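Local atomic coordinates of periplasmic binding protein/LacI transcriptional regulator (Burkholderia multivorans, PDB entry 4YLE), a protein that probably binds a simple sugar or similar small solute in the periplasm and delivers it to an ABC transporter for uptake. Residues V142-R147 with V307-D312; N122-L127 with T176-Q181; G255-N260 with A275-A280; K148-V153 with A184-A189. All blocks are in the same frame, centred on the assembly; numbering follows the deposited sequence.

In the fold
From the N terminus, the chain builds most of one lobe before residues 122-127 leave strand 119-123, and interaction 2 later brings them against 176-181, across the cleft between the lobes. Before that loop closes, 142-147 and 148-153 lead into the second lobe. Interaction 4 then packs helix 146-160 on helix 177-193, its loop crossing that of interaction 2. Interaction 3 joins 255-260 to 275-280, a short loop in series with both, where the chain passes back to the first lobe. Interaction 1 closes last: it crosses interaction 2, encloses interactions 3 and 4, and sets the final strand, 308-314, beside 141-144 at the hinge.

Interaction 1. Residues V142-R147 with V307-D312; sequences VGPDNR and VETPVD
Two interdomain crossings of a type I periplasmic binding protein meet at the hinge, where Gly-143 pairs in parallel with Glu-308. Thr-309 N donates to Gly-143 O (3.0 Å), and Gly-143 N makes a weaker bond to Val-307 O (3.3 Å). A side chain on Gly-143 would run into Pro-144 CD; Thr-309 OG1 lies 3.0 Å from Gly-143 C. Pro-144 offers no N-H to continue the pairing; its CB presses on Val-311 CG2, farther along the same partner strand, at 3.4 Å. Beyond it the contact is wet. One water accepts from Asp-145 N and donates to Glu-308 OE2 and Thr-309 O; a second donates to Asp-145 OD2 and Glu-308 OE1, bridging two carboxylates whose like charges would otherwise be expected to repel. The extended Glu-308 side chain carries its acid group to both waters. Asp-145, at the N-cap of helix 146-160, also accepts at OD1 from Lys-148 N and weakly from Arg-147 N. At the other end Val-142 and Val-307 lie side by side, CG2 to CB 4.0 Å, with Val-142 wedged between helix 279-295, through Phe-285 and Thr-289, and strand 119-123.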
loop_
_atom_site.group_PDB
_atom_site.type_symbol
_atom_site.label_atom_id
_atom_site.label_comp_id
_atom_site.label_asym_id
_atom_site.label_seq_id
_atom_site.Cartn_x
_atom_site.Cartn_y
_atom_site.Cartn_z
ATOM N N VAL A 142 6.191 -8.487 -6.378
ATOM C CA VAL A 142 4.830 -9.005 -6.321
ATOM C C VAL A 142 3.915 -7.927 -5.769
ATOM O O VAL A 142 4.044 -7.512 -4.623
ATOM C CB VAL A 142 4.771 -10.255 -5.436
ATOM C CG1 VAL A 142 3.356 -10.801 -5.350
ATOM C CG2 VAL A 142 5.745 -11.299 -5.941
ATOM N N GLY A 143 3.006 -7.439 -6.599
ATOM C CA GLY A 143 2.016 -6.500 -6.143
ATOM C C GLY A 143 1.192 -5.990 -7.301
ATOM O O GLY A 143 1.349 -6.429 -8.463
ATOM N N PRO A 144 0.304 -5.046 -6.988
ATOM C CA PRO A 144 -0.663 -4.522 -7.946
ATOM C C PRO A 144 -0.176 -3.366 -8.788
ATOM O O PRO A 144 0.780 -2.660 -8.469
ATOM C CB PRO A 144 -1.788 -4.054 -7.048
ATOM C CG PRO A 144 -1.087 -3.572 -5.830
ATOM C CD PRO A 144 -0.008 -4.609 -5.620
ATOM N N ASP A 145 -0.924 -3.148 -9.859
ATOM C CA ASP A 145 -0.776 -1.953 -10.660
ATOM C C ASP A 145 -1.685 -0.913 -10.007
ATOM O O ASP A 145 -2.917 -0.953 -10.170
ATOM C CB ASP A 145 -1.164 -2.211 -12.115
ATOM C CG ASP A 145 -1.043 -0.976 -12.984
ATOM O OD1 ASP A 145 -1.292 0.135 -12.471
ATOM O OD2 ASP A 145 -0.716 -1.097 -14.202
ATOM N N ASN A 146 -1.097 -0.026 -9.215
ATOM C CA ASN A 146 -1.893 0.898 -8.435
ATOM C C ASN A 146 -2.516 2.012 -9.281
ATOM O O ASN A 146 -3.401 2.698 -8.811
ATOM C CB ASN A 146 -1.054 1.511 -7.307
ATOM C CG ASN A 146 -0.905 0.561 -6.134
ATOM O OD1 ASN A 146 -1.881 0.285 -5.438
ATOM N ND2 ASN A 146 0.289 0.026 -5.935
ATOM N N ARG A 147 -2.022 2.217 -10.496
ATOM C CA ARG A 147 -2.600 3.263 -11.350
ATOM C C ARG A 147 -3.924 2.735 -11.892
ATOM O O ARG A 147 -4.949 3.393 -11.799
ATOM C CB ARG A 147 -1.633 3.653 -12.461
ATOM C CG ARG A 147 -2.057 4.861 -13.289
ATOM C CD ARG A 147 -0.979 5.337 -14.263
ATOM N NE ARG A 147 -1.362 6.640 -14.810
ATOM C CZ ARG A 147 -0.533 7.533 -15.334
ATOM N NH1 ARG A 147 0.768 7.289 -15.433
ATOM N NH2 ARG A 147 -1.026 8.684 -15.778
ATOM N N VAL A 307 5.155 -10.387 -11.240
ATOM C CA VAL A 307 3.902 -10.989 -10.793
ATOM C C VAL A 307 2.911 -9.907 -10.403
ATOM O O VAL A 307 3.027 -9.314 -9.324
ATOM C CB VAL A 307 4.100 -11.920 -9.581
ATOM C CG1 VAL A 307 2.745 -12.495 -9.104
ATOM C CG2 VAL A 307 5.098 -13.025 -9.903
ATOM N N GLU A 308 1.944 -9.634 -11.278
ATOM C CA GLU A 308 0.940 -8.628 -10.958
ATOM C C GLU A 308 -0.211 -9.279 -10.233
ATOM O O GLU A 308 -0.783 -10.253 -10.714
ATOM C CB GLU A 308 0.420 -7.920 -12.204
ATOM C CG GLU A 308 -0.493 -6.745 -11.844
ATOM C CD GLU A 308 -1.042 -6.038 -13.057
ATOM O OE1 GLU A 308 -0.240 -5.768 -13.962
ATOM O OE2 GLU A 308 -2.272 -5.772 -13.098
ATOM N N THR A 309 -0.565 -8.716 -9.085
ATOM C CA THR A 309 -1.705 -9.208 -8.326
ATOM C C THR A 309 -2.876 -8.282 -8.611
ATOM O O THR A 309 -2.663 -7.097 -8.908
ATOM C CB THR A 309 -1.403 -9.273 -6.818
ATOM O OG1 THR A 309 -0.809 -8.054 -6.390
ATOM C CG2 THR A 309 -0.420 -10.356 -6.493
ATOM N N PRO A 310 -4.111 -8.809 -8.546
ATOM C CA PRO A 310 -5.246 -8.015 -9.027
ATOM C C PRO A 310 -5.766 -6.987 -8.034
ATOM O O PRO A 310 -5.493 -7.053 -6.847
ATOM C CB PRO A 310 -6.316 -9.073 -9.288
ATOM C CG PRO A 310 -5.996 -10.151 -8.285
ATOM C CD PRO A 310 -4.512 -10.185 -8.207
ATOM N N VAL A 311 -6.528 -6.034 -8.563
ATOM C CA VAL A 311 -7.228 -5.057 -7.741
ATOM C C VAL A 311 -8.696 -4.980 -8.192
ATOM O O VAL A 311 -8.969 -4.805 -9.365
ATOM C CB VAL A 311 -6.602 -3.683 -7.866
ATOM C CG1 VAL A 311 -7.382 -2.687 -7.017
ATOM C CG2 VAL A 311 -5.162 -3.708 -7.435
ATOM N N ASP A 312 -9.627 -5.138 -7.263
ATOM C CA ASP A 312 -11.042 -5.037 -7.605
ATOM C C ASP A 312 -11.737 -3.910 -6.874
ATOM O O ASP A 312 -11.500 -3.662 -5.696
ATOM C CB ASP A 312 -11.755 -6.335 -7.295
ATOM C CG ASP A 312 -11.275 -7.460 -8.166
ATOM O OD1 ASP A 312 -11.455 -7.354 -9.389
ATOM O OD2 ASP A 312 -10.693 -8.417 -7.629
HETATM O O HOH W 1 -3.133 -5.041 -10.600
HETATM O O HOH W 2 -0.866 -3.690 -15.557
#

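Interaction 2. Residues N122-L127 with T176-Q181; sequences NIDNRL and TTNAQQ
Thr-176, at the N-cap of helix 177-193, lays its CB and CG2 against the amide of Asn-125, with CG2 3.5 Å from Asn-125 ND2. Here, across the cleft between the lobes, the start of a helix in one lobe of the type I binding protein meets the loop after strand 119-123 in the other, consistent with a closed form. Thr-176 OG1 bonds back to Val-173 O. Next, Thr-177 reaches over with its hydroxyl: OG1 donates to Arg-126 O at 2.9 Å, tilted modestly from the carbonyl plane. Ser-103 OG bonds to both Arg-126 O and Thr-177 N, tying the same place together. Asn-178 then gives its backbone N-H to Asn-125 OD1 (3.1 Å), from above the carbonyl plane. The two asparagine amides stack with planes 21° apart, bringing their OD1 atoms to 3.1 Å; such facing acceptors would be expected to repel, an effect probably offset by the N-H groups that each oxygen accepts from, the one from Ala-179 N to Asn-178 OD1 being weak. Asn-125 ND2 turns to Pro-100 O. The side formed by Asp-124 and Asn-178 faces the ligand pocket: Asp-124 OD1 bonds to the bound unknown ligand, Asn-178 ND2 does so weakly, and Lys-40 pairs with Asp-124 OD2. Asn-122 braces the loop itself, with OD1 taking Leu-127 N at 2.9 Å in a nearly straight bond on a lone pair.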
loop_
_atom_site.group_PDB
_atom_site.type_symbol
_atom_site.label_atom_id
_atom_site.label_comp_id
_atom_site.label_asym_id
_atom_site.label_seq_id
_atom_site.Cartn_x
_atom_site.Cartn_y
_atom_site.Cartn_z
ATOM N N ASN A 122 10.191 -8.190 -3.134
ATOM C CA ASN A 122 9.575 -6.888 -2.893
ATOM C C ASN A 122 8.083 -7.071 -3.089
ATOM O O ASN A 122 7.667 -7.554 -4.145
ATOM C CB ASN A 122 10.186 -5.904 -3.895
ATOM C CG ASN A 122 9.673 -4.480 -3.802
ATOM O OD1 ASN A 122 10.042 -3.685 -4.657
ATOM N ND2 ASN A 122 8.882 -4.137 -2.780
ATOM N N ILE A 123 7.288 -6.688 -2.103
ATOM C CA ILE A 123 5.845 -6.634 -2.304
ATOM C C ILE A 123 5.245 -5.257 -2.024
ATOM O O ILE A 123 5.907 -4.428 -1.425
ATOM C CB ILE A 123 5.102 -7.651 -1.418
ATOM C CG1 ILE A 123 5.177 -7.273 0.072
ATOM C CG2 ILE A 123 5.671 -9.093 -1.655
ATOM C CD1 ILE A 123 4.388 -8.236 1.015
ATOM N N ASP A 124 4.003 -5.050 -2.503
ATOM C CA ASP A 124 3.136 -3.904 -2.143
ATOM C C ASP A 124 3.591 -2.607 -2.806
ATOM O O ASP A 124 2.956 -2.111 -3.743
ATOM C CB ASP A 124 3.076 -3.743 -0.628
ATOM C CG ASP A 124 2.229 -2.551 -0.190
ATOM O OD1 ASP A 124 1.378 -2.119 -0.967
ATOM O OD2 ASP A 124 2.411 -2.061 0.950
ATOM N N ASN A 125 4.710 -2.078 -2.334
ATOM C CA ASN A 125 5.233 -0.824 -2.825
ATOM C C ASN A 125 6.577 -1.063 -3.481
ATOM O O ASN A 125 7.511 -1.509 -2.838
ATOM C CB ASN A 125 5.382 0.172 -1.691
ATOM C CG ASN A 125 6.087 1.418 -2.118
ATOM O OD1 ASN A 125 5.855 1.945 -3.224
ATOM N ND2 ASN A 125 6.961 1.940 -1.237
ATOM N N ARG A 126 6.670 -0.767 -4.757
ATOM C CA ARG A 126 7.851 -1.125 -5.504
ATOM C C ARG A 126 9.027 -0.221 -5.174
ATOM O O ARG A 126 8.902 0.998 -5.154
ATOM C CB ARG A 126 7.558 -1.088 -6.999
ATOM C CG ARG A 126 8.585 -1.824 -7.834
ATOM C CD ARG A 126 8.429 -1.470 -9.291
ATOM N NE ARG A 126 7.104 -1.826 -9.792
ATOM C CZ ARG A 126 6.847 -2.874 -10.572
ATOM N NH1 ARG A 126 7.825 -3.694 -10.973
ATOM N NH2 ARG A 126 5.595 -3.094 -10.961
ATOM N N LEU A 127 10.170 -0.848 -4.898
ATOM C CA LEU A 127 11.437 -0.152 -4.760
ATOM C C LEU A 127 11.761 0.592 -6.031
ATOM O O LEU A 127 11.364 0.182 -7.114
ATOM C CB LEU A 127 12.545 -1.147 -4.433
ATOM C CG LEU A 127 12.401 -1.805 -3.067
ATOM C CD1 LEU A 127 13.328 -3.005 -2.984
ATOM C CD2 LEU A 127 12.681 -0.821 -1.931
ATOM N N THR A 176 6.707 7.237 -2.227
ATOM C CA THR A 176 6.444 5.835 -2.521
ATOM C C THR A 176 5.827 5.713 -3.886
ATOM O O THR A 176 5.012 6.533 -4.311
ATOM C CB THR A 176 5.535 5.156 -1.469
ATOM O OG1 THR A 176 4.254 5.806 -1.403
ATOM C CG2 THR A 176 6.196 5.193 -0.119
ATOM N N THR A 177 6.249 4.671 -4.582
ATOM C CA THR A 177 5.684 4.371 -5.869
ATOM C C THR A 177 4.177 4.180 -5.764
ATOM O O THR A 177 3.431 4.694 -6.597
ATOM C CB THR A 177 6.349 3.124 -6.463
ATOM O OG1 THR A 177 7.755 3.331 -6.472
ATOM C CG2 THR A 177 5.848 2.859 -7.869
ATOM N N ASN A 178 3.697 3.484 -4.738
ATOM C CA ASN A 178 2.273 3.176 -4.753
ATOM C C ASN A 178 1.441 4.426 -4.493
ATOM O O ASN A 178 0.378 4.580 -5.073
ATOM C CB ASN A 178 1.904 2.019 -3.801
ATOM C CG ASN A 178 2.299 2.234 -2.370
ATOM O OD1 ASN A 178 3.182 3.008 -2.042
ATOM N ND2 ASN A 178 1.645 1.483 -1.485
ATOM N N ALA A 179 1.949 5.343 -3.680
ATOM C CA ALA A 179 1.263 6.624 -3.470
ATOM C C ALA A 179 1.168 7.414 -4.774
ATOM O O ALA A 179 0.089 7.906 -5.136
ATOM C CB ALA A 179 1.957 7.422 -2.427
ATOM N N GLN A 180 2.285 7.515 -5.496
ATOM C CA GLN A 180 2.322 8.256 -6.740
ATOM C C GLN A 180 1.417 7.678 -7.782
ATOM O O GLN A 180 0.740 8.401 -8.500
ATOM C CB GLN A 180 3.761 8.301 -7.263
ATOM C CG GLN A 180 4.685 9.031 -6.334
ATOM C CD GLN A 180 6.153 8.739 -6.581
ATOM O OE1 GLN A 180 6.521 8.048 -7.535
ATOM N NE2 GLN A 180 7.002 9.253 -5.703
ATOM N N GLN A 181 1.391 6.358 -7.874
ATOM C CA GLN A 181 0.604 5.719 -8.913
ATOM C C GLN A 181 -0.883 5.779 -8.605
ATOM O O GLN A 181 -1.690 5.869 -9.535
ATOM C CB GLN A 181 1.082 4.296 -9.094
ATOM C CG GLN A 181 2.518 4.270 -9.601
ATOM C CD GLN A 181 2.651 4.981 -10.941
ATOM O OE1 GLN A 181 3.229 6.077 -11.055
ATOM N NE2 GLN A 181 2.057 4.392 -11.944
#

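Interaction 3. Residues G255-N260 with A275-A280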
loop_
_atom_site.group_PDB
_atom_site.type_symbol
_atom_site.label_atom_id
_atom_site.label_comp_id
_atom_site.label_asym_id
_atom_site.label_seq_id
_atom_site.Cartn_x
_atom_site.Cartn_y
_atom_site.Cartn_z
ATOM N N GLY A 255 -11.711 5.532 -1.097
ATOM C CA GLY A 255 -10.462 5.086 -0.520
ATOM C C GLY A 255 -9.876 3.940 -1.304
ATOM O O GLY A 255 -10.104 3.812 -2.509
ATOM N N TYR A 256 -9.101 3.133 -0.598
ATOM C CA TYR A 256 -8.335 2.044 -1.198
ATOM C C TYR A 256 -7.865 1.155 -0.053
ATOM O O TYR A 256 -7.240 1.666 0.871
ATOM C CB TYR A 256 -7.139 2.619 -1.955
ATOM C CG TYR A 256 -6.528 1.783 -3.052
ATOM C CD1 TYR A 256 -6.912 1.977 -4.355
ATOM C CD2 TYR A 256 -5.509 0.880 -2.786
ATOM C CE1 TYR A 256 -6.329 1.277 -5.380
ATOM C CE2 TYR A 256 -4.910 0.176 -3.845
ATOM C CZ TYR A 256 -5.361 0.395 -5.120
ATOM O OH TYR A 256 -4.751 -0.304 -6.128
ATOM N N ASP A 257 -8.143 -0.147 -0.145
ATOM C CA ASP A 257 -7.643 -1.247 0.740
ATOM C C ASP A 257 -8.750 -2.217 1.126
ATOM O O ASP A 257 -8.477 -3.384 1.426
ATOM C CB ASP A 257 -6.988 -0.780 2.063
ATOM C CG ASP A 257 -5.584 -0.188 1.864
ATOM O OD1 ASP A 257 -5.013 -0.366 0.774
ATOM O OD2 ASP A 257 -5.081 0.477 2.796
ATOM N N ASN A 258 -9.985 -1.728 1.187
ATOM C CA ASN A 258 -11.105 -2.509 1.692
ATOM C C ASN A 258 -10.882 -3.080 3.103
ATOM O O ASN A 258 -11.121 -4.281 3.361
ATOM C CB ASN A 258 -11.420 -3.619 0.703
ATOM C CG ASN A 258 -12.777 -4.231 0.917
ATOM O OD1 ASN A 258 -13.703 -3.601 1.445
ATOM N ND2 ASN A 258 -12.903 -5.496 0.531
ATOM N N ILE A 259 -10.447 -2.234 4.039
ATOM C CA ILE A 259 -10.337 -2.691 5.431
ATOM C C ILE A 259 -11.706 -2.827 6.087
ATOM O O ILE A 259 -12.664 -2.180 5.682
ATOM C CB ILE A 259 -9.449 -1.759 6.287
ATOM C CG1 ILE A 259 -10.103 -0.382 6.430
ATOM C CG2 ILE A 259 -8.043 -1.707 5.670
ATOM C CD1 ILE A 259 -9.331 0.613 7.282
ATOM N N ASN A 260 -11.801 -3.684 7.099
ATOM C CA ASN A 260 -13.084 -3.893 7.762
ATOM C C ASN A 260 -13.696 -2.604 8.242
ATOM O O ASN A 260 -14.909 -2.439 8.169
ATOM C CB ASN A 260 -12.945 -4.841 8.948
ATOM C CG ASN A 260 -12.693 -6.240 8.506
ATOM O OD1 ASN A 260 -13.402 -6.741 7.637
ATOM N ND2 ASN A 260 -11.660 -6.880 9.064
ATOM N N ALA A 275 -11.119 -0.266 -2.824
ATOM C CA ALA A 275 -10.619 -1.312 -3.725
ATOM C C ALA A 275 -9.951 -2.350 -2.884
ATOM O O ALA A 275 -9.302 -2.021 -1.882
ATOM C CB ALA A 275 -9.649 -0.763 -4.754
ATOM N N ASP A 276 -10.088 -3.610 -3.289
ATOM C CA ASP A 276 -9.386 -4.674 -2.596
ATOM C C ASP A 276 -8.158 -5.011 -3.423
ATOM O O ASP A 276 -8.268 -5.355 -4.591
ATOM C CB ASP A 276 -10.278 -5.890 -2.394
ATOM C CG ASP A 276 -9.811 -6.778 -1.250
ATOM O OD1 ASP A 276 -8.591 -6.830 -1.002
ATOM O OD2 ASP A 276 -10.649 -7.423 -0.597
ATOM N N GLN A 277 -6.990 -4.861 -2.810
ATOM C CA GLN A 277 -5.709 -5.198 -3.461
ATOM C C GLN A 277 -5.078 -6.412 -2.801
ATOM O O GLN A 277 -3.897 -6.714 -3.036
ATOM C CB GLN A 277 -4.731 -4.013 -3.444
ATOM C CG GLN A 277 -4.374 -3.540 -2.039
ATOM C CD GLN A 277 -3.122 -2.679 -1.970
ATOM O OE1 GLN A 277 -2.168 -2.913 -2.693
ATOM N NE2 GLN A 277 -3.116 -1.693 -1.078
ATOM N N TYR A 278 -5.860 -7.115 -1.988
ATOM C CA TYR A 278 -5.500 -8.457 -1.555
ATOM C C TYR A 278 -4.146 -8.548 -0.850
ATOM O O TYR A 278 -3.157 -9.154 -1.329
ATOM C CB TYR A 278 -5.580 -9.370 -2.763
ATOM C CG TYR A 278 -6.961 -9.279 -3.400
ATOM C CD1 TYR A 278 -8.084 -9.686 -2.698
ATOM C CD2 TYR A 278 -7.141 -8.803 -4.690
ATOM C CE1 TYR A 278 -9.356 -9.603 -3.260
ATOM C CE2 TYR A 278 -8.418 -8.735 -5.267
ATOM C CZ TYR A 278 -9.512 -9.130 -4.545
ATOM O OH TYR A 278 -10.786 -9.082 -5.109
ATOM N N ALA A 279 -4.141 -7.999 0.348
ATOM C CA ALA A 279 -2.958 -7.977 1.193
ATOM C C ALA A 279 -2.361 -9.355 1.464
ATOM O O ALA A 279 -1.137 -9.561 1.363
ATOM C CB ALA A 279 -3.298 -7.303 2.486
ATOM N N ALA A 280 -3.220 -10.291 1.842
ATOM C CA ALA A 280 -2.787 -11.607 2.229
ATOM C C ALA A 280 -2.175 -12.269 0.997
ATOM O O ALA A 280 -1.175 -12.939 1.103
ATOM C CB ALA A 280 -3.941 -12.421 2.754
HETATM O O HOH W 3 -6.573 -4.511 0.054
#
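Asp-257 and Gln-277 come together in the wall of the ligand cleft, where the chain crosses between the lobes. Gln-277 NE2 donates to Asp-257 OD1 at 3.0 Å, meeting it nearly along its C-O bond and within the plane of its own amide. Gln-277 CG sits in the crowded position between backbone N and carbonyl carbon (chi1 60°), from which the extended remainder of the chain reaches the acid. Both residues also touch the bound unknown ligand, Asp-257 through OD2 and Gln-277 through NE2, and their mutual bond would limit how each can turn toward it. The backbones are joined by Asp-257 N donating to Ala-275 O (2.8 Å), and by a water that donates to Asp-257 O and accepts from Gln-277 N. Beneath lies Tyr-256: Ala-275 CB, small enough to fit, sits over one face of its ring, 4.2 Å from the centroid, while Gln-277 NE2 lies at the ring edge. Farther out, Asn-258 ND2 donates a hydrogen bond to Asp-276 OD2 from above the carboxylate plane at 3.2 Å. Asp-276 OD1 accepts from Tyr-278 N, an Asx turn that leads into helix 279-295. An acid and an amide facing the cleft here are consistent with a sugar site of the type I periplasmic binding protein fold, as in ribose-binding relatives.

Interaction 4. Residues K148-V153 with A184-A189; sequences KGARKV and AGFQDA
Phe-186 lays one ring face over Ala-150, whose CB stands 4.1 Å from the ring centroid and 14° off its normal, a CH-pi contact. Val-153 meets the same ring at its edge, CG1 to CE1 4.0 Å, so two small side chains of one helix hold the ring, one over its face and one at its edge. The contact packs two neighbouring helices on one face of the second Rossmann-like alpha/beta lobe: helix 146-160, which leads into strand 166-171, and helix 177-193, the helix of the beta-alpha-beta unit that continues to strand 196-202. Their local axes pass within 7.0 Å at a crossing angle of -41°. So close an approach is possible because Gly-185 sits at the crossing, its CA 4.4 Å from that of Arg-151; a CB there would collide with Ala-150 CB, itself the smallest of side chains. On the other flank Arg-151 runs over the neighbouring helix. Its chain bends at chi2 (65°), which brings CD to 3.6 Å from Ala-189 N. The guanidinium continues past it with Asp-188 O over the centre of one face, 4.2 Å above the plane. The charged ends of Arg-151 and Asp-188 do not meet directly: Arg-151 NE is paired with Asp-155 of its own helix, and Asp-188 OD2 with Arg-147 NE. A water in the guanidinium plane spans the remaining gap, accepting from Arg-151 NH1 at 3.1 Å and donating to Asp-188 OD2 at 2.6 Å.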
loop_
_atom_site.group_PDB
_atom_site.type_symbol
_atom_site.label_atom_id
_atom_site.label_comp_id
_atom_site.label_asym_id
_atom_site.label_seq_id
_atom_site.Cartn_x
_atom_site.Cartn_y
_atom_site.Cartn_z
ATOM N N LYS A 148 -3.909 1.504 -12.399
ATOM C CA LYS A 148 -5.162 0.867 -12.815
ATOM C C LYS A 148 -6.133 0.696 -11.658
ATOM O O LYS A 148 -7.336 0.852 -11.842
ATOM C CB LYS A 148 -4.888 -0.504 -13.441
ATOM C CG LYS A 148 -4.172 -0.463 -14.773
ATOM C CD LYS A 148 -3.910 -1.868 -15.276
ATOM C CE LYS A 148 -3.187 -1.857 -16.643
ATOM N NZ LYS A 148 -2.880 -3.228 -17.161
ATOM N N GLY A 149 -5.618 0.337 -10.468
ATOM C CA GLY A 149 -6.454 0.159 -9.303
ATOM C C GLY A 149 -7.173 1.446 -8.925
ATOM O O GLY A 149 -8.399 1.457 -8.829
ATOM N N ALA A 150 -6.416 2.526 -8.755
ATOM C CA ALA A 150 -6.987 3.828 -8.419
ATOM C C ALA A 150 -7.932 4.301 -9.520
ATOM O O ALA A 150 -8.926 4.923 -9.235
ATOM C CB ALA A 150 -5.877 4.851 -8.177
ATOM N N ARG A 151 -7.622 3.974 -10.774
ATOM C CA ARG A 151 -8.477 4.365 -11.908
ATOM C C ARG A 151 -9.846 3.723 -11.791
ATOM O O ARG A 151 -10.852 4.368 -12.090
ATOM C CB ARG A 151 -7.835 3.973 -13.231
ATOM C CG ARG A 151 -8.673 4.295 -14.518
ATOM C CD ARG A 151 -8.860 5.775 -14.728
ATOM N NE ARG A 151 -9.782 6.050 -15.841
ATOM C CZ ARG A 151 -9.411 6.221 -17.107
ATOM N NH1 ARG A 151 -8.130 6.176 -17.454
ATOM N NH2 ARG A 151 -10.330 6.449 -18.035
ATOM N N LYS A 152 -9.897 2.453 -11.377
ATOM C CA LYS A 152 -11.193 1.809 -11.131
ATOM C C LYS A 152 -12.035 2.595 -10.119
ATOM O O LYS A 152 -13.227 2.809 -10.327
ATOM C CB LYS A 152 -11.011 0.385 -10.608
ATOM C CG LYS A 152 -10.535 -0.614 -11.635
ATOM C CD LYS A 152 -10.460 -2.000 -11.020
ATOM C CE LYS A 152 -10.188 -3.051 -12.091
ATOM N NZ LYS A 152 -10.461 -4.443 -11.603
ATOM N N VAL A 153 -11.421 2.962 -8.989
ATOM C CA VAL A 153 -12.102 3.683 -7.921
ATOM C C VAL A 153 -12.519 5.058 -8.432
ATOM O O VAL A 153 -13.666 5.442 -8.296
ATOM C CB VAL A 153 -11.218 3.803 -6.689
ATOM C CG1 VAL A 153 -11.913 4.620 -5.586
ATOM C CG2 VAL A 153 -10.852 2.366 -6.201
ATOM N N ALA A 184 -1.907 9.205 -9.619
ATOM C CA ALA A 184 -1.990 9.285 -11.065
ATOM C C ALA A 184 -3.268 8.622 -11.609
ATOM O O ALA A 184 -3.926 9.182 -12.483
ATOM C CB ALA A 184 -0.742 8.652 -11.685
ATOM N N GLY A 185 -3.625 7.440 -11.083
ATOM C CA GLY A 185 -4.872 6.781 -11.474
ATOM C C GLY A 185 -6.096 7.628 -11.161
ATOM O O GLY A 185 -7.023 7.730 -11.971
ATOM N N PHE A 186 -6.089 8.249 -9.982
ATOM C CA PHE A 186 -7.171 9.145 -9.593
ATOM C C PHE A 186 -7.244 10.321 -10.567
ATOM O O PHE A 186 -8.312 10.680 -11.047
ATOM C CB PHE A 186 -6.956 9.645 -8.161
ATOM C CG PHE A 186 -7.314 8.651 -7.059
ATOM C CD1 PHE A 186 -8.411 7.805 -7.161
ATOM C CD2 PHE A 186 -6.650 8.688 -5.840
ATOM C CE1 PHE A 186 -8.759 6.952 -6.126
ATOM C CE2 PHE A 186 -6.999 7.818 -4.794
ATOM C CZ PHE A 186 -8.051 6.980 -4.936
ATOM N N GLN A 187 -6.099 10.918 -10.865
ATOM C CA GLN A 187 -6.061 12.039 -11.814
ATOM C C GLN A 187 -6.597 11.593 -13.190
ATOM O O GLN A 187 -7.345 12.297 -13.819
ATOM C CB GLN A 187 -4.647 12.603 -11.975
ATOM C CG GLN A 187 -3.989 13.168 -10.724
ATOM C CD GLN A 187 -4.020 14.672 -10.635
ATOM O OE1 GLN A 187 -4.899 15.333 -11.191
ATOM N NE2 GLN A 187 -3.046 15.225 -9.934
ATOM N N ASP A 188 -6.222 10.396 -13.640
ATOM C CA ASP A 188 -6.674 9.881 -14.929
ATOM C C ASP A 188 -8.187 9.828 -14.988
ATOM O O ASP A 188 -8.808 10.219 -15.982
ATOM C CB ASP A 188 -6.136 8.464 -15.167
ATOM C CG ASP A 188 -4.605 8.403 -15.312
ATOM O OD1 ASP A 188 -3.955 9.446 -15.594
ATOM O OD2 ASP A 188 -4.067 7.249 -15.211
ATOM N N ALA A 189 -8.781 9.326 -13.908
ATOM C CA ALA A 189 -10.232 9.184 -13.833
ATOM C C ALA A 189 -10.926 10.540 -13.887
ATOM O O ALA A 189 -11.909 10.726 -14.626
ATOM C CB ALA A 189 -10.599 8.446 -12.568
HETATM O O HOH W 4 -5.684 5.288 -15.838
#